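Local coordinates for fucoxanthin chlorophyll a/c-binding protein Lhcq11 (Chaetoceros gracilis, PDB 6L4U), which binds chlorophyll a, chlorophyll c and carotenoids, and probably harvests light for a photosystem in this diatom, at residues Y[99-102]-Y[103-107]; Y[155-158]-Y[159-163]; Y[207-210]-Y[211-215]. One frame throughout, in Å; residues are numbered along the deposited sequence.

Each contact is a local stretch of about two turns (contact 3 at a helix start) in the chlorophyll-binding fold, and each supplies a glutamate to a chlorophyll magnesium. Contact 1, on helix 89-115, lies near the centre of the chain; contact 2 (helix 148-171) is about 16 Å from it and contact 3 (helix 208-230) about 13 Å, centre to centre. Contacts 2 and 3 do not touch, their centres about 25 Å apart. Lys-101 NZ joins contact 1 to Glu-162 OE2 of contact 2 by a salt bridge of 3.0 Å. Toward contact 3, Arg-104 NH1 forms a longer, weak ion pair with Glu-214 OE2 at 3.4 Å, and Val-100 CG1 packs 3.7 Å from Ile-215 CG1.

Contact 1. Residues Y[99-102]-Y[103-107]; sequences EVKH and GRIAM. With CLA (chlorophyll a), chain B.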
loop_
_atom_site.group_PDB
_atom_site.type_symbol
_atom_site.label_atom_id
_atom_site.label_comp_id
_atom_site.label_asym_id
_atom_site.label_seq_id
_atom_site.Cartn_x
_atom_site.Cartn_y
_atom_site.Cartn_z
ATOM N N GLU Y 99 42.933 57.985 0.384
ATOM C CA GLU Y 99 44.268 58.435 0.772
ATOM C C GLU Y 99 44.189 59.477 1.878
ATOM O O GLU Y 99 44.928 59.397 2.865
ATOM C CB GLU Y 99 45.043 58.993 -0.428
ATOM C CG GLU Y 99 46.430 59.514 -0.025
ATOM C CD GLU Y 99 47.453 59.591 -1.149
ATOM O OE1 GLU Y 99 47.122 59.380 -2.326
ATOM O OE2 GLU Y 99 48.627 59.862 -0.843
ATOM N N VAL Y 100 43.285 60.451 1.742
ATOM C CA VAL Y 100 43.192 61.497 2.754
ATOM C C VAL Y 100 42.531 60.972 4.023
ATOM O O VAL Y 100 42.807 61.471 5.116
ATOM C CB VAL Y 100 42.470 62.742 2.197
ATOM C CG1 VAL Y 100 43.208 63.276 0.987
ATOM C CG2 VAL Y 100 41.027 62.446 1.839
ATOM N N LYS Y 101 41.682 59.946 3.921
ATOM C CA LYS Y 101 41.120 59.374 5.138
ATOM C C LYS Y 101 42.140 58.498 5.850
ATOM O O LYS Y 101 42.140 58.417 7.083
ATOM C CB LYS Y 101 39.855 58.578 4.827
ATOM C CG LYS Y 101 39.008 58.307 6.056
ATOM C CD LYS Y 101 37.875 57.359 5.758
ATOM C CE LYS Y 101 36.537 58.047 5.921
ATOM N NZ LYS Y 101 35.433 57.064 6.051
ATOM N N HIS Y 102 43.014 57.837 5.090
ATOM C CA HIS Y 102 44.139 57.140 5.697
ATOM C C HIS Y 102 45.135 58.121 6.296
ATOM O O HIS Y 102 45.746 57.829 7.330
ATOM C CB HIS Y 102 44.845 56.269 4.664
ATOM C CG HIS Y 102 44.269 54.896 4.521
ATOM N ND1 HIS Y 102 43.244 54.607 3.650
ATOM C CD2 HIS Y 102 44.597 53.727 5.119
ATOM C CE1 HIS Y 102 42.956 53.321 3.724
ATOM N NE2 HIS Y 102 43.759 52.765 4.613
ATOM N N GLY Y 103 45.308 59.282 5.663
ATOM C CA GLY Y 103 46.304 60.230 6.133
ATOM C C GLY Y 103 45.874 60.960 7.388
ATOM O O GLY Y 103 46.631 61.048 8.357
ATOM N N ARG Y 104 44.641 61.477 7.394
ATOM C CA ARG Y 104 44.163 62.281 8.513
ATOM C C ARG Y 104 43.933 61.454 9.770
ATOM O O ARG Y 104 43.924 62.012 10.870
ATOM C CB ARG Y 104 42.883 63.015 8.108
ATOM C CG ARG Y 104 43.112 64.045 7.013
ATOM C CD ARG Y 104 41.843 64.773 6.624
ATOM N NE ARG Y 104 40.895 63.965 5.871
ATOM C CZ ARG Y 104 39.888 64.475 5.172
ATOM N NH1 ARG Y 104 39.708 65.788 5.130
ATOM N NH2 ARG Y 104 39.061 63.679 4.510
ATOM N N ILE Y 105 43.763 60.141 9.636
ATOM C CA ILE Y 105 43.709 59.284 10.813
ATOM C C ILE Y 105 45.113 59.001 11.329
ATOM O O ILE Y 105 45.373 59.087 12.535
ATOM C CB ILE Y 105 42.931 57.996 10.484
ATOM C CG1 ILE Y 105 41.449 58.327 10.314
ATOM C CG2 ILE Y 105 43.120 56.941 11.568
ATOM C CD1 ILE Y 105 40.573 57.134 10.055
ATOM N N ALA Y 106 46.052 58.705 10.426
ATOM C CA ALA Y 106 47.422 58.420 10.838
ATOM C C ALA Y 106 48.170 59.663 11.305
ATOM O O ALA Y 106 49.187 59.530 11.992
ATOM C CB ALA Y 106 48.187 57.756 9.697
ATOM N N MET Y 107 47.706 60.860 10.945
ATOM C CA MET Y 107 48.287 62.070 11.515
ATOM C C MET Y 107 47.937 62.195 12.991
ATOM O O MET Y 107 48.804 62.485 13.823
ATOM C CB MET Y 107 47.809 63.300 10.746
ATOM C CG MET Y 107 48.474 63.516 9.410
ATOM S SD MET Y 107 48.182 65.163 8.731
ATOM C CE MET Y 107 46.758 64.870 7.690
HETATM MG MG CLA B . 49.131 57.927 -2.670
HETATM C CHA CLA B . 49.495 59.156 -5.875
HETATM C CHB CLA B . 46.070 56.747 -3.547
HETATM C CHC CLA B . 49.074 56.322 0.294
HETATM C CHD CLA B . 52.719 58.716 -2.110
HETATM N NA CLA B . 47.995 57.900 -4.406
HETATM C C1A CLA B . 48.189 58.478 -5.536
HETATM C C2A CLA B . 47.058 58.400 -6.539
HETATM C C3A CLA B . 45.991 57.701 -5.725
HETATM C C4A CLA B . 46.746 57.430 -4.472
HETATM C CMA CLA B . 44.887 58.702 -5.420
HETATM C CAA CLA B . 47.456 57.474 -7.717
HETATM C CBA CLA B . 46.524 56.348 -8.178
HETATM C CGA CLA B . 47.002 55.016 -7.647
HETATM O O1A CLA B . 47.961 54.446 -8.134
HETATM O O2A CLA B . 46.304 54.422 -6.522
HETATM N NB CLA B . 47.768 56.703 -1.772
HETATM C C1B CLA B . 46.558 56.367 -2.216
HETATM C C2B CLA B . 45.745 55.566 -1.262
HETATM C C3B CLA B . 46.660 55.443 -0.111
HETATM C C4B CLA B . 47.878 56.178 -0.549
HETATM C CMB CLA B . 44.361 55.005 -1.399
HETATM C CAB CLA B . 46.416 54.738 1.171
HETATM C CBB CLA B . 47.167 53.721 1.547
HETATM N NC CLA B . 50.590 57.600 -1.245
HETATM C C1C CLA B . 50.355 56.928 -0.104
HETATM C C2C CLA B . 51.526 56.813 0.807
HETATM C C3C CLA B . 52.587 57.524 0.083
HETATM C C4C CLA B . 51.897 57.961 -1.152
HETATM C CMC CLA B . 51.648 56.145 2.144
HETATM C CAC CLA B . 54.019 57.748 0.506
HETATM C CBC CLA B . 54.816 56.589 -0.047
HETATM N ND CLA B . 50.760 58.655 -3.654
HETATM C C1D CLA B . 52.108 59.066 -3.383
HETATM C C2D CLA B . 52.785 59.839 -4.447
HETATM C C3D CLA B . 51.693 59.872 -5.447
HETATM C C4D CLA B . 50.612 59.183 -4.922
HETATM C CMD CLA B . 54.128 60.477 -4.649
HETATM C CAD CLA B . 51.322 60.337 -6.799
HETATM O OBD CLA B . 52.071 61.022 -7.582
HETATM C CBD CLA B . 49.928 59.943 -7.064
HETATM C CGD CLA B . 49.157 61.222 -7.011
HETATM O O1D CLA B . 48.569 61.553 -5.996
HETATM O O2D CLA B . 49.122 62.108 -8.157
HETATM C CED CLA B . 48.826 63.486 -7.954
HETATM C C1 CLA B . 47.094 53.818 -5.510
HETATM C C2 CLA B . 46.490 52.560 -4.932
HETATM C C3 CLA B . 46.744 52.217 -3.656
HETATM C C4 CLA B . 47.633 53.067 -2.795
HETATM C C5 CLA B . 46.159 50.958 -3.068
HETATM C C6 CLA B . 47.166 49.812 -3.031
HETATM C C7 CLA B . 47.747 49.632 -1.631
HETATM C C8 CLA B . 48.676 48.438 -1.545
HETATM C C9 CLA B . 48.017 47.315 -0.753
HETATM C C10 CLA B . 49.992 48.874 -0.918
HETATM C C11 CLA B . 50.948 47.701 -0.758
HETATM C C12 CLA B . 51.811 47.887 0.480
HETATM C C13 CLA B . 52.818 49.008 0.271
HETATM C C14 CLA B . 53.936 48.578 -0.671
HETATM C C15 CLA B . 53.365 49.433 1.625
HETATM C C16 CLA B . 54.198 48.343 2.288
HETATM C C17 CLA B . 55.036 48.910 3.429
HETATM C C18 CLA B . 54.153 49.549 4.493
HETATM C C19 CLA B . 54.631 50.959 4.823
HETATM C C20 CLA B . 54.091 48.681 5.744
#
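Gly-103 N and Arg-104 N hydrogen-bond back to Glu-99 O and Val-100 O as regular four-residue steps of helix 89-115, and Ala-106 N does the same to His-102 O. Val-100 O takes two donors: Arg-104 N at 2.9 Å with a nearly straight N-H (165°), and Arg-104 NE in a weak bond of 3.2 Å. The bend at chi3 of Arg-104 (-72°) turns NE back to that carbonyl and lays one face of the guanidinium over Val-100 CB, with NH2 3.5 Å from Val-100 CG2. The two side chains run side by side, and NH1 goes on to Gly-185 O. At the next residue, Ile-105 CG1 rests 3.3 Å from Lys-101 O. His-102 offers a ring face to the vinyl group of the chlorophyll, whose CAB sits 4.0 Å from CG, toward the ring's rim; its ND1 bonds to Ser-98 O, and NE2 ligates the magnesium of another chlorophyll a. Glu-99 stretches away from the helix, CG anti to its backbone N (chi1 178°), and comes over one face of the macrocycle to place OE1 2.5 Å from magnesium. OE2 forms a salt bridge with Arg-219 of helix 208-230, as in the Glu-Arg pairs that join the two crossing helices of this family, so the carboxylate's charge is probably balanced beside the metal.

Contact 2. Residues Y[155-158]-Y[159-163]; sequences LLFA and GLIEF. With KC1 (Chlorophyll c1), chain C.
Ala-158 O receives the shortest backbone hydrogen bond across this turn, from Glu-162 N at 2.9 Å with an N-H angle of 160°. The same oxygen is lined by carbon: Ile-161 CB is 3.4 Å from it, and CB and CG of Glu-162 pass close by. Gly-159, Leu-160 and Ile-161 make the other i to i+4 backbone bonds, to the carbonyls of Leu-155, Leu-156 and Phe-157. Glu-162 sets off with CG beside the backbone N (chi1 -76°) and then runs extended, which carries the carboxylate away from the helix to the chlorophyll c1 ring. OE1 is the magnesium ligand, but the modelled carboxylate lies too close to the ring nitrogens, so its exact distance is doubtful; OE2 makes a weak hydrogen bond to Lys-101 of helix 89-115. That lysine also bonds to the pigment, so it is a second-shell group likely to steady the ligating carboxylate. The helix surface beside Glu-162 is shaped to the pigment rim. Gly-159, having no side chain, lets the vinyl group come down on the backbone, its CAB 3.5 Å from Gly-159 CA and its CBB 3.4 Å from Leu-155 O. Ala-158 CB and Leu-155 CD2 both touch the ring methyl CMC, each at 3.8 Å. On another flank Phe-157 CZ and Ile-161 CD1 make a loose apolar contact, and each of these residues also touches a further pigment. A helix glutamate ligating a chlorophyll magnesium is characteristic of the light-harvesting chlorophyll-binding family; here Gly-159 and Ala-158 let the ring lie close.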
loop_
_atom_site.group_PDB
_atom_site.type_symbol
_atom_site.label_atom_id
_atom_site.label_comp_id
_atom_site.label_asym_id
_atom_site.label_seq_id
_atom_site.Cartn_x
_atom_site.Cartn_y
_atom_site.Cartn_z
ATOM N N LEU Y 155 34.548 53.197 19.103
ATOM C CA LEU Y 155 34.611 52.655 17.749
ATOM C C LEU Y 155 33.312 52.871 16.986
ATOM O O LEU Y 155 33.350 53.167 15.786
ATOM C CB LEU Y 155 34.976 51.171 17.776
ATOM C CG LEU Y 155 36.450 50.874 18.065
ATOM C CD1 LEU Y 155 36.735 49.377 18.022
ATOM C CD2 LEU Y 155 37.350 51.620 17.092
ATOM N N LEU Y 156 32.159 52.734 17.642
ATOM C CA LEU Y 156 30.910 53.080 16.975
ATOM C C LEU Y 156 30.596 54.566 17.068
ATOM O O LEU Y 156 29.653 55.028 16.415
ATOM C CB LEU Y 156 29.737 52.250 17.526
ATOM C CG LEU Y 156 29.175 52.300 18.953
ATOM C CD1 LEU Y 156 28.084 53.360 19.130
ATOM C CD2 LEU Y 156 28.634 50.929 19.335
ATOM N N PHE Y 157 31.349 55.319 17.875
ATOM C CA PHE Y 157 31.240 56.772 17.824
ATOM C C PHE Y 157 31.804 57.310 16.519
ATOM O O PHE Y 157 31.171 58.141 15.860
ATOM C CB PHE Y 157 31.959 57.407 19.011
ATOM C CG PHE Y 157 32.072 58.898 18.912
ATOM C CD1 PHE Y 157 30.937 59.695 18.937
ATOM C CD2 PHE Y 157 33.312 59.505 18.779
ATOM C CE1 PHE Y 157 31.038 61.072 18.842
ATOM C CE2 PHE Y 157 33.420 60.882 18.683
ATOM C CZ PHE Y 157 32.281 61.665 18.715
ATOM N N ALA Y 158 32.987 56.832 16.121
ATOM C CA ALA Y 158 33.544 57.201 14.824
ATOM C C ALA Y 158 32.765 56.565 13.683
ATOM O O ALA Y 158 32.821 57.054 12.548
ATOM C CB ALA Y 158 35.016 56.800 14.744
ATOM N N GLY Y 159 32.047 55.476 13.961
ATOM C CA GLY Y 159 31.154 54.914 12.970
ATOM C C GLY Y 159 29.982 55.812 12.646
ATOM O O GLY Y 159 29.599 55.930 11.481
ATOM N N LEU Y 160 29.408 56.468 13.657
ATOM C CA LEU Y 160 28.335 57.423 13.398
ATOM C C LEU Y 160 28.860 58.696 12.750
ATOM O O LEU Y 160 28.100 59.403 12.080
ATOM C CB LEU Y 160 27.588 57.749 14.689
ATOM C CG LEU Y 160 26.728 56.613 15.239
ATOM C CD1 LEU Y 160 26.138 56.993 16.585
ATOM C CD2 LEU Y 160 25.629 56.265 14.246
ATOM N N ILE Y 161 30.140 59.013 12.951
ATOM C CA ILE Y 161 30.787 60.026 12.125
ATOM C C ILE Y 161 30.834 59.573 10.675
ATOM O O ILE Y 161 30.358 60.274 9.775
ATOM C CB ILE Y 161 32.199 60.346 12.645
ATOM C CG1 ILE Y 161 32.174 60.721 14.129
ATOM C CG2 ILE Y 161 32.836 61.410 11.779
ATOM C CD1 ILE Y 161 31.256 61.876 14.461
ATOM N N GLU Y 162 31.391 58.385 10.431
ATOM C CA GLU Y 162 31.568 57.902 9.067
ATOM C C GLU Y 162 30.256 57.482 8.424
ATOM O O GLU Y 162 30.179 57.429 7.191
ATOM C CB GLU Y 162 32.561 56.745 9.050
ATOM C CG GLU Y 162 33.999 57.193 9.199
ATOM C CD GLU Y 162 34.966 56.045 9.083
ATOM O OE1 GLU Y 162 34.520 54.895 9.239
ATOM O OE2 GLU Y 162 36.165 56.290 8.835
ATOM N N PHE Y 163 29.233 57.174 9.222
ATOM C CA PHE Y 163 27.887 57.032 8.683
ATOM C C PHE Y 163 27.383 58.367 8.157
ATOM O O PHE Y 163 27.018 58.494 6.983
ATOM C CB PHE Y 163 26.946 56.488 9.760
ATOM C CG PHE Y 163 25.590 56.128 9.256
ATOM C CD1 PHE Y 163 25.356 54.886 8.694
ATOM C CD2 PHE Y 163 24.541 57.025 9.357
ATOM C CE1 PHE Y 163 24.104 54.553 8.232
ATOM C CE2 PHE Y 163 23.296 56.700 8.893
ATOM C CZ PHE Y 163 23.072 55.467 8.335
HETATM N NB KC1 C . 34.161 53.071 9.497
HETATM N ND KC1 C . 37.713 53.657 7.614
HETATM C C1A KC1 C . 35.364 53.454 5.467
HETATM C C1B KC1 C . 33.017 52.686 8.945
HETATM C C1C KC1 C . 36.524 53.338 11.418
HETATM C C1D KC1 C . 39.084 53.834 7.992
HETATM C C2A KC1 C . 34.300 53.374 4.388
HETATM C C2B KC1 C . 32.044 52.037 9.858
HETATM C C2C KC1 C . 37.458 53.662 12.522
HETATM C C2D KC1 C . 40.035 54.053 6.882
HETATM C C3A KC1 C . 33.037 53.149 5.188
HETATM C C3B KC1 C . 32.758 52.100 11.151
HETATM C C3C KC1 C . 38.737 53.879 11.823
HETATM C C3D KC1 C . 39.095 53.998 5.729
HETATM C C4A KC1 C . 33.626 53.076 6.551
HETATM C C4B KC1 C . 34.053 52.764 10.798
HETATM C C4C KC1 C . 38.367 53.649 10.401
HETATM C C4D KC1 C . 37.822 53.770 6.234
HETATM C CAA KC1 C . 34.471 52.176 3.428
HETATM C CAB KC1 C . 32.264 51.600 12.464
HETATM C CAC KC1 C . 40.078 54.240 12.410
HETATM C CAD KC1 C . 38.990 54.083 4.254
HETATM C CBA KC1 C . 33.852 50.823 3.795
HETATM C CBB KC1 C . 32.997 50.918 13.324
HETATM C CBC KC1 C . 40.801 52.938 12.670
HETATM C CBD KC1 C . 37.577 53.896 3.870
HETATM C CED KC1 C . 35.187 56.455 2.477
HETATM C CGA KC1 C . 34.694 49.981 4.722
HETATM C CGD KC1 C . 37.130 55.045 3.023
HETATM C CHA KC1 C . 36.821 53.713 5.152
HETATM C CHB KC1 C . 32.744 52.825 7.514
HETATM C CHC KC1 C . 35.122 53.057 11.765
HETATM C CHD KC1 C . 39.449 53.788 9.406
HETATM C CMA KC1 C . 32.170 54.400 5.113
HETATM C CMB KC1 C . 30.684 51.472 9.550
HETATM C CMC KC1 C . 37.169 53.747 13.996
HETATM C CMD KC1 C . 41.512 54.283 6.768
HETATM N NA KC1 C . 34.944 53.257 6.668
HETATM N NC KC1 C . 37.063 53.343 10.184
HETATM O O1A KC1 C . 34.758 50.237 5.910
HETATM O O1D KC1 C . 37.645 55.250 1.939
HETATM O O2A KC1 C . 35.407 48.822 4.212
HETATM O O2D KC1 C . 36.070 55.926 3.452
HETATM O OBD KC1 C . 39.965 54.287 3.449
HETATM MG MG KC1 C . 35.887 53.522 8.499
#

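Contact 3. Residues Y[207-210]-Y[211-215]; sequences LAKG and RDREI. With KC1 (Chlorophyll c1), chain D.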
loop_
_atom_site.group_PDB
_atom_site.type_symbol
_atom_site.label_atom_id
_atom_site.label_comp_id
_atom_site.label_asym_id
_atom_site.label_seq_id
_atom_site.Cartn_x
_atom_site.Cartn_y
_atom_site.Cartn_z
ATOM N N LEU Y 207 43.344 77.635 0.218
ATOM C CA LEU Y 207 42.952 76.375 0.836
ATOM C C LEU Y 207 43.178 75.179 -0.076
ATOM O O LEU Y 207 43.361 74.060 0.415
ATOM C CB LEU Y 207 41.486 76.437 1.265
ATOM C CG LEU Y 207 41.242 77.073 2.634
ATOM C CD1 LEU Y 207 39.760 77.312 2.865
ATOM C CD2 LEU Y 207 41.819 76.194 3.731
ATOM N N ALA Y 208 43.171 75.391 -1.397
ATOM C CA ALA Y 208 43.640 74.359 -2.313
ATOM C C ALA Y 208 45.138 74.141 -2.166
ATOM O O ALA Y 208 45.636 73.042 -2.431
ATOM C CB ALA Y 208 43.290 74.728 -3.751
ATOM N N LYS Y 209 45.866 75.185 -1.761
ATOM C CA LYS Y 209 47.251 75.031 -1.341
ATOM C C LYS Y 209 47.352 74.163 -0.094
ATOM O O LYS Y 209 48.266 73.336 0.016
ATOM C CB LYS Y 209 47.859 76.414 -1.100
ATOM C CG LYS Y 209 49.276 76.435 -0.568
ATOM C CD LYS Y 209 49.724 77.875 -0.356
ATOM C CE LYS Y 209 51.219 77.975 -0.136
ATOM N NZ LYS Y 209 51.978 77.093 -1.066
ATOM N N GLY Y 210 46.417 74.323 0.847
ATOM C CA GLY Y 210 46.345 73.427 1.985
ATOM C C GLY Y 210 45.875 72.030 1.645
ATOM O O GLY Y 210 46.199 71.087 2.371
ATOM N N ARG Y 211 45.100 71.884 0.566
ATOM C CA ARG Y 211 44.697 70.556 0.109
ATOM C C ARG Y 211 45.895 69.762 -0.387
ATOM O O ARG Y 211 45.951 68.538 -0.222
ATOM C CB ARG Y 211 43.642 70.675 -0.992
ATOM C CG ARG Y 211 42.208 70.651 -0.494
ATOM C CD ARG Y 211 41.216 70.681 -1.643
ATOM N NE ARG Y 211 41.068 72.019 -2.206
ATOM C CZ ARG Y 211 40.216 72.931 -1.752
ATOM N NH1 ARG Y 211 40.149 74.123 -2.329
ATOM N NH2 ARG Y 211 39.430 72.655 -0.719
ATOM N N ASP Y 212 46.869 70.445 -0.990
ATOM C CA ASP Y 212 48.085 69.769 -1.419
ATOM C C ASP Y 212 49.019 69.510 -0.245
ATOM O O ASP Y 212 49.896 68.643 -0.331
ATOM C CB ASP Y 212 48.790 70.598 -2.491
ATOM C CG ASP Y 212 47.951 70.758 -3.744
ATOM O OD1 ASP Y 212 47.107 69.880 -4.013
ATOM O OD2 ASP Y 212 48.134 71.764 -4.460
ATOM N N ARG Y 213 48.848 70.244 0.853
ATOM C CA ARG Y 213 49.697 70.080 2.024
ATOM C C ARG Y 213 49.129 69.106 3.045
ATOM O O ARG Y 213 49.895 68.569 3.849
ATOM C CB ARG Y 213 49.935 71.432 2.695
ATOM C CG ARG Y 213 50.836 72.354 1.901
ATOM C CD ARG Y 213 51.557 73.310 2.821
ATOM N NE ARG Y 213 50.780 74.512 3.097
ATOM C CZ ARG Y 213 51.192 75.737 2.799
ATOM N NH1 ARG Y 213 52.379 75.911 2.236
ATOM N NH2 ARG Y 213 50.429 76.785 3.078
ATOM N N GLU Y 214 47.817 68.876 3.041
ATOM C CA GLU Y 214 47.210 67.894 3.930
ATOM C C GLU Y 214 47.582 66.475 3.537
ATOM O O GLU Y 214 47.793 65.621 4.406
ATOM C CB GLU Y 214 45.689 68.051 3.923
ATOM C CG GLU Y 214 44.962 67.171 4.923
ATOM C CD GLU Y 214 43.466 67.373 4.890
ATOM O OE1 GLU Y 214 42.949 68.131 5.738
ATOM O OE2 GLU Y 214 42.805 66.771 4.021
ATOM N N ILE Y 215 47.679 66.221 2.231
ATOM C CA ILE Y 215 48.008 64.888 1.744
ATOM C C ILE Y 215 49.462 64.557 2.044
ATOM O O ILE Y 215 49.776 63.462 2.523
ATOM C CB ILE Y 215 47.703 64.796 0.240
ATOM C CG1 ILE Y 215 46.248 65.172 -0.023
ATOM C CG2 ILE Y 215 47.963 63.395 -0.263
ATOM C CD1 ILE Y 215 45.838 65.060 -1.470
HETATM N NB KC1 D . 44.317 69.577 7.347
HETATM N ND KC1 D . 40.493 68.288 7.674
HETATM C C1A KC1 D . 40.685 70.638 5.502
HETATM C C1B KC1 D . 44.834 70.399 6.443
HETATM C C1C KC1 D . 43.933 67.338 9.416
HETATM C C1D KC1 D . 39.752 67.338 8.457
HETATM C C2A KC1 D . 40.668 71.743 4.457
HETATM C C2B KC1 D . 46.313 70.457 6.413
HETATM C C2C KC1 D . 43.985 66.267 10.438
HETATM C C2D KC1 D . 38.289 67.317 8.239
HETATM C C3A KC1 D . 42.136 72.095 4.374
HETATM C C3B KC1 D . 46.681 69.497 7.480
HETATM C C3C KC1 D . 42.593 65.807 10.535
HETATM C C3D KC1 D . 38.189 68.384 7.213
HETATM C C4A KC1 D . 42.692 71.137 5.371
HETATM C C4B KC1 D . 45.354 69.025 7.987
HETATM C C4C KC1 D . 41.907 66.678 9.548
HETATM C C4D KC1 D . 39.461 68.865 6.959
HETATM C CAA KC1 D . 40.009 73.066 4.849
HETATM C CAB KC1 D . 48.053 69.120 7.921
HETATM C CAC KC1 D . 42.023 64.718 11.412
HETATM C CAD KC1 D . 37.247 69.138 6.362
HETATM C CBA KC1 D . 38.728 73.406 4.086
HETATM C CBB KC1 D . 48.435 69.014 9.182
HETATM C CBC KC1 D . 41.499 65.367 12.673
HETATM C CBD KC1 D . 38.005 70.112 5.550
HETATM C CED KC1 D . 39.076 69.382 1.980
HETATM C CGA KC1 D . 38.859 73.235 2.591
HETATM C CGD KC1 D . 37.821 69.798 4.097
HETATM C CHA KC1 D . 39.431 69.936 5.944
HETATM C CHB KC1 D . 44.009 71.204 5.537
HETATM C CHC KC1 D . 45.182 68.037 9.065
HETATM C CHD KC1 D . 40.455 66.468 9.393
HETATM C CMA KC1 D . 42.650 71.763 2.990
HETATM C CMB KC1 D . 47.189 71.279 5.514
HETATM C CMC KC1 D . 45.168 65.765 11.203
HETATM C CMD KC1 D . 37.119 66.548 8.785
HETATM N NA KC1 D . 41.833 70.324 5.989
HETATM N NC KC1 D . 42.713 67.562 8.902
HETATM O O1A KC1 D . 39.792 73.711 1.969
HETATM O O1D KC1 D . 36.819 70.172 3.514
HETATM O O2A KC1 D . 37.842 72.499 1.860
HETATM O O2D KC1 D . 38.857 69.091 3.361
HETATM O OBD KC1 D . 35.982 68.952 6.346
HETATM MG MG KC1 D . 42.346 69.116 7.599
#
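Lys-209 and Arg-213 cross obliquely, the lysine's aliphatic chain lying over one face of the guanidinium with CG offset toward its rim. A final bend in the lysine (chi4 42°) brings NZ to 3.5 Å from Arg-213 NH1, two like charges close together, probably unfavourable unless offset, while CE touches the same nitrogen at 3.4 Å. Arg-211 is turned differently. Its chain bends at chi3 (-78°), so that the guanidinium folds back over the start of the helix: Leu-207 O lies above the centre of one face, and NH1 is 3.5 Å from Ala-208 CB. NH2 faces the chlorophyll c1 carboxyl group, 2.9 Å from O1A and 3.0 Å from O2A, the latter in plane at the guanidinium edge. Leu-207 CB closes on that O1A from just before the helix. Replacing Arg-211 by a leucine would probably leave this carboxyl group without its positive neighbour and free to turn. Glu-214, a ligand glutamate of the light-harvesting fold, leaves the helix fully extended and brings OE1 to magnesium at 2.2 Å, while its backbone N bonds to Gly-210 O. The helix start thus offers a glutamate to the metal and probably a positive charge to the carboxyl.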